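Long-range contact in capsular polysaccharide export system protein KpsC (Thermosulfurimonas dismutans, PDB 6MGB), which probably transfers Kdo in beta-2,4 linkage while building the glycolipid that holds bacterial capsules to the cell surface, and binds CMP: residues Glu157-Thr165 with His238-Met249. Sequence-based numbering, arbitrary orientation.
Sequences ERVLLIDQT and HFDRIYTVSSQM. With C5P (cytidine-5'-monophosphate), chain D.
Leu160 and Ile162 reach across to Phe239, Ile242 and Met249 on one face of a pair of parallel strands, 158-162 and 241-244, and this is the densely packed part of the contact. Leu160 CB sits squarely over the Phe239 ring, 3.6 Å from its centroid, a CH-pi contact. With CG of Leu160 anti to the backbone N (chi1 -177°), both methyls also come to lie against that ring. Further along, in the conformer described, Ile162 CD1 packs against Ile242 CG2 and Met249 CG. On the other face Leu161 CD1 lies beside Tyr243, whose hydroxyl bonds to Asn192. The backbones are joined by Tyr243 N to Leu160 O (2.8 Å), Ile162 N to Tyr243 O and a weaker bond from Leu160 N to Arg241 O.

The end at Arg158 is looser and partly exposed. Its extended chain passes over the Phe239 face away from Leu160, and NE donates to His238 O at 2.9 Å, the oxygen lying near the guanidinium plane; NH1 turns to Thr153 O. A water links Arg158 O to Asp240 N.

Beyond the strands, the buried Gln164 amide makes two bonds to Ser246: OE1 accepts from its N, and NE2 donates almost straight to its OG (3.0 Å, 170°), while also bonding Asp168; Ser246 OG is hydrogen-bonded to Ser170 OG as well. A second water joins Ile162 O, Gln164 OE1, Thr244 OG1 and Val245 N. These bonds lie at the turn leading into helix 248-255, where the N-cap Ser247 OG accepts from Met249 N. The same Ser247 OG donates to O1P of CMP at 2.8 Å. Gln248 N grips another phosphate oxygen, and Asp163 O receives the cytosine amino group: a nucleotide site at the C-terminal ends of the strands of a parallel sheet, as in the Rossmann-like domains of GT-B glycosyltransferases.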
loop_
_atom_site.group_PDB
_atom_site.type_symbol
_atom_site.label_atom_id
_atom_site.label_comp_id
_atom_site.label_asym_id
_atom_site.label_seq_id
_atom_site.Cartn_x
_atom_site.Cartn_y
_atom_site.Cartn_z
ATOM N N GLU A 157 10.177 -19.063 -20.018
ATOM C CA GLU A 157 9.848 -19.184 -18.604
ATOM C C GLU A 157 10.618 -18.143 -17.801
ATOM O O GLU A 157 11.831 -17.982 -17.975
ATOM C CB GLU A 157 10.172 -20.590 -18.098
ATOM C CG GLU A 157 9.656 -20.874 -16.694
ATOM C CD GLU A 157 10.186 -22.176 -16.122
ATOM O OE1 GLU A 157 10.865 -22.923 -16.860
ATOM O OE2 GLU A 157 9.926 -22.453 -14.932
ATOM N N ARG A 158 9.914 -17.437 -16.920
ATOM C CA ARG A 158 10.521 -16.353 -16.160
ATOM C C ARG A 158 9.626 -16.003 -14.981
ATOM O O ARG A 158 8.401 -16.136 -15.053
ATOM C CB ARG A 158 10.743 -15.120 -17.042
ATOM C CG ARG A 158 9.471 -14.648 -17.722
ATOM C CD ARG A 158 9.665 -13.372 -18.520
ATOM N NE ARG A 158 8.448 -13.041 -19.260
ATOM C CZ ARG A 158 8.255 -13.263 -20.559
ATOM N NH1 ARG A 158 9.208 -13.805 -21.309
ATOM N NH2 ARG A 158 7.099 -12.930 -21.115
ATOM N N VAL A 159 10.254 -15.543 -13.896
ATOM C CA VAL A 159 9.549 -15.088 -12.706
ATOM C C VAL A 159 10.061 -13.701 -12.343
ATOM O O VAL A 159 11.128 -13.271 -12.786
ATOM C CB VAL A 159 9.715 -16.059 -11.516
ATOM C CG1 VAL A 159 9.273 -17.462 -11.910
ATOM C CG2 VAL A 159 11.156 -16.074 -11.018
ATOM N N LEU A 160 9.285 -12.999 -11.519
ATOM C CA LEU A 160 9.587 -11.626 -11.135
ATOM C C LEU A 160 9.712 -11.527 -9.621
ATOM O O LEU A 160 8.828 -11.987 -8.889
ATOM C CB LEU A 160 8.504 -10.662 -11.629
ATOM C CG LEU A 160 8.768 -9.179 -11.348
ATOM C CD1 LEU A 160 10.008 -8.699 -12.089
ATOM C CD2 LEU A 160 7.560 -8.337 -11.724
ATOM N N LEU A 161 10.807 -10.927 -9.161
ATOM C CA LEU A 161 11.015 -10.612 -7.754
ATOM C C LEU A 161 10.852 -9.110 -7.559
ATOM O O LEU A 161 11.418 -8.319 -8.320
ATOM C CB LEU A 161 12.405 -11.061 -7.288
ATOM C CG LEU A 161 12.616 -12.547 -6.970
ATOM C CD1 LEU A 161 12.055 -13.457 -8.053
ATOM C CD2 LEU A 161 14.099 -12.820 -6.772
ATOM N N ILE A 162 10.078 -8.725 -6.548
ATOM C CA ILE A 162 9.794 -7.323 -6.261
ATOM C C ILE A 162 10.754 -6.853 -5.178
ATOM O O ILE A 162 10.807 -7.429 -4.086
ATOM C CB ILE A 162 8.331 -7.125 -5.831
ATOM C CG1 ILE A 162 7.385 -7.582 -6.947
ATOM C CG2 ILE A 162 8.069 -5.660 -5.468
ATOM C CD1 ILE A 162 5.921 -7.589 -6.559
ATOM N N ASP A 163 11.515 -5.803 -5.476
ATOM C CA ASP A 163 12.386 -5.194 -4.484
ATOM C C ASP A 163 11.652 -4.041 -3.808
ATOM O O ASP A 163 10.689 -3.489 -4.343
ATOM C CB ASP A 163 13.685 -4.696 -5.126
ATOM C CG ASP A 163 14.790 -4.461 -4.108
ATOM O OD1 ASP A 163 14.685 -4.979 -2.976
ATOM O OD2 ASP A 163 15.770 -3.757 -4.437
ATOM N N GLN A 164 12.117 -3.685 -2.613
ATOM C CA GLN A 164 11.498 -2.632 -1.822
ATOM C C GLN A 164 12.569 -1.652 -1.359
ATOM O O GLN A 164 13.766 -1.836 -1.611
ATOM C CB GLN A 164 10.727 -3.228 -0.638
ATOM C CG GLN A 164 9.449 -3.928 -1.063
ATOM C CD GLN A 164 8.821 -4.738 0.051
ATOM O OE1 GLN A 164 8.784 -5.967 -0.004
ATOM N NE2 GLN A 164 8.319 -4.051 1.070
ATOM N N THR A 165 12.128 -0.587 -0.694
ATOM C CA THR A 165 13.025 0.455 -0.218
ATOM C C THR A 165 13.502 0.129 1.188
ATOM O O THR A 165 12.720 -0.310 2.037
ATOM C CB THR A 165 12.332 1.820 -0.213
ATOM O OG1 THR A 165 11.258 1.810 0.736
ATOM C CG2 THR A 165 11.786 2.154 -1.592
ATOM N N HIS A 238 3.635 -9.578 -17.959
ATOM C CA HIS A 238 4.560 -10.474 -18.640
ATOM C C HIS A 238 5.009 -11.640 -17.772
ATOM O O HIS A 238 5.883 -12.407 -18.191
ATOM C CB HIS A 238 5.783 -9.693 -19.118
ATOM C CG HIS A 238 5.475 -8.686 -20.180
ATOM N ND1 HIS A 238 5.502 -8.990 -21.524
ATOM C CD2 HIS A 238 5.129 -7.380 -20.097
ATOM C CE1 HIS A 238 5.188 -7.915 -22.223
ATOM N NE2 HIS A 238 4.956 -6.925 -21.381
ATOM N N PHE A 239 4.440 -11.792 -16.580
ATOM C CA PHE A 239 4.793 -12.875 -15.681
ATOM C C PHE A 239 3.525 -13.562 -15.194
ATOM O O PHE A 239 2.437 -12.981 -15.194
ATOM C CB PHE A 239 5.607 -12.372 -14.477
ATOM C CG PHE A 239 6.897 -11.699 -14.855
ATOM C CD1 PHE A 239 8.084 -12.415 -14.889
ATOM C CD2 PHE A 239 6.924 -10.351 -15.173
ATOM C CE1 PHE A 239 9.272 -11.798 -15.235
ATOM C CE2 PHE A 239 8.110 -9.729 -15.521
ATOM C CZ PHE A 239 9.284 -10.455 -15.553
ATOM N N ASP A 240 3.679 -14.821 -14.792
ATOM C CA ASP A 240 2.619 -15.556 -14.115
ATOM C C ASP A 240 2.847 -15.680 -12.618
ATOM O O ASP A 240 1.875 -15.789 -11.862
ATOM C CB ASP A 240 2.484 -16.963 -14.707
ATOM C CG ASP A 240 2.082 -16.946 -16.168
ATOM O OD1 ASP A 240 1.346 -16.023 -16.572
ATOM O OD2 ASP A 240 2.503 -17.857 -16.910
ATOM N N ARG A 241 4.104 -15.658 -12.176
ATOM C CA ARG A 241 4.466 -15.914 -10.789
ATOM C C ARG A 241 5.301 -14.757 -10.263
ATOM O O ARG A 241 6.320 -14.400 -10.866
ATOM C CB ARG A 241 5.235 -17.234 -10.676
ATOM C CG ARG A 241 5.758 -17.551 -9.293
ATOM C CD ARG A 241 6.359 -18.946 -9.255
ATOM N NE ARG A 241 5.336 -19.988 -9.260
ATOM C CZ ARG A 241 5.591 -21.290 -9.351
ATOM N NH1 ARG A 241 6.841 -21.722 -9.453
ATOM N NH2 ARG A 241 4.594 -22.163 -9.343
ATOM N N ILE A 242 4.877 -14.183 -9.138
ATOM C CA ILE A 242 5.519 -13.014 -8.548
ATOM C C ILE A 242 5.997 -13.370 -7.148
ATOM O O ILE A 242 5.306 -14.079 -6.408
ATOM C CB ILE A 242 4.559 -11.806 -8.496
ATOM C CG1 ILE A 242 3.861 -11.602 -9.844
ATOM C CG2 ILE A 242 5.305 -10.545 -8.090
ATOM C CD1 ILE A 242 4.799 -11.394 -11.016
ATOM N N TYR A 243 7.176 -12.869 -6.788
ATOM C CA TYR A 243 7.747 -13.043 -5.457
ATOM C C TYR A 243 7.850 -11.688 -4.771
ATOM O O TYR A 243 8.373 -10.734 -5.355
ATOM C CB TYR A 243 9.132 -13.690 -5.528
ATOM C CG TYR A 243 9.128 -15.157 -5.895
ATOM C CD1 TYR A 243 8.965 -15.564 -7.212
ATOM C CD2 TYR A 243 9.310 -16.135 -4.925
ATOM C CE1 TYR A 243 8.968 -16.904 -7.551
ATOM C CE2 TYR A 243 9.315 -17.475 -5.255
ATOM C CZ TYR A 243 9.145 -17.855 -6.568
ATOM O OH TYR A 243 9.150 -19.189 -6.896
ATOM N N THR A 244 7.360 -11.608 -3.533
ATOM C CA THR A 244 7.382 -10.359 -2.783
ATOM C C THR A 244 7.475 -10.656 -1.293
ATOM O O THR A 244 7.035 -11.711 -0.825
ATOM C CB THR A 244 6.133 -9.506 -3.065
ATOM O OG1 THR A 244 6.303 -8.198 -2.506
ATOM C CG2 THR A 244 4.880 -10.151 -2.472
ATOM N N VAL A 245 8.056 -9.712 -0.554
ATOM C CA VAL A 245 8.076 -9.772 0.903
ATOM C C VAL A 245 6.801 -9.121 1.419
ATOM O O VAL A 245 5.950 -9.788 2.019
ATOM C CB VAL A 245 9.327 -9.085 1.488
ATOM C CG1 VAL A 245 9.248 -9.037 3.014
ATOM C CG2 VAL A 245 10.594 -9.809 1.049
ATOM N N SER A 246 6.653 -7.808 1.175
ATOM C CA SER A 246 5.492 -7.086 1.689
ATOM C C SER A 246 5.070 -5.905 0.815
ATOM O O SER A 246 4.332 -5.036 1.298
ATOM C CB SER A 246 5.781 -6.565 3.104
ATOM O OG SER A 246 6.836 -5.618 3.084
ATOM N N SER A 247 5.496 -5.848 -0.444
ATOM C CA SER A 247 5.237 -4.684 -1.279
ATOM C C SER A 247 3.770 -4.610 -1.698
ATOM O O SER A 247 3.110 -5.627 -1.925
ATOM C CB SER A 247 6.123 -4.723 -2.524
ATOM O OG SER A 247 5.802 -3.669 -3.414
ATOM N N GLN A 248 3.265 -3.378 -1.815
ATOM C CA GLN A 248 1.935 -3.177 -2.384
ATOM C C GLN A 248 1.862 -3.700 -3.812
ATOM O O GLN A 248 0.777 -4.047 -4.292
ATOM C CB GLN A 248 1.562 -1.693 -2.351
ATOM C CG GLN A 248 0.215 -1.372 -2.994
ATOM C CD GLN A 248 -0.106 0.109 -2.965
ATOM O OE1 GLN A 248 0.424 0.856 -2.142
ATOM N NE2 GLN A 248 -0.973 0.542 -3.872
ATOM N N MET A 249 2.999 -3.760 -4.508
ATOM C CA MET A 249 3.000 -4.269 -5.872
ATOM C C MET A 249 2.573 -5.728 -5.927
ATOM O O MET A 249 2.119 -6.192 -6.978
ATOM C CB MET A 249 4.387 -4.089 -6.494
ATOM C CG MET A 249 4.456 -4.429 -7.972
ATOM S SD MET A 249 5.980 -3.838 -8.735
ATOM C CE MET A 249 5.832 -4.536 -10.376
HETATM O O3P C5P D . 4.683 -1.019 -1.092
HETATM P P C5P D . 5.786 -0.413 -1.929
HETATM O O1P C5P D . 6.914 -1.432 -2.068
HETATM O O2P C5P D . 6.379 0.912 -1.491
HETATM O "O5'" C5P D . 5.162 -0.215 -3.378
HETATM C "C5'" C5P D . 4.403 0.938 -3.708
HETATM C "C4'" C5P D . 4.044 0.937 -5.172
HETATM O "O4'" C5P D . 5.231 1.232 -5.952
HETATM C "C3'" C5P D . 3.555 -0.396 -5.722
HETATM O "O3'" C5P D . 2.171 -0.603 -5.501
HETATM C "C2'" C5P D . 3.925 -0.314 -7.198
HETATM O "O2'" C5P D . 2.963 0.433 -7.928
HETATM C "C1'" C5P D . 5.232 0.478 -7.146
HETATM N N1 C5P D . 6.419 -0.410 -7.137
HETATM C C2 C5P D . 7.207 -0.637 -8.390
HETATM N N3 C5P D . 8.411 -1.540 -8.368
HETATM C C4 C5P D . 8.823 -2.195 -7.130
HETATM C C5 C5P D . 8.039 -1.969 -5.882
HETATM C C6 C5P D . 6.836 -1.066 -5.906
HETATM O O2 C5P D . 6.879 -0.110 -9.395
HETATM N N4 C5P D . 9.989 -3.073 -7.108
HETATM O O HOH W 1 6.014 -16.485 -14.160
HETATM O O HOH W 2 8.907 -7.509 -2.246
#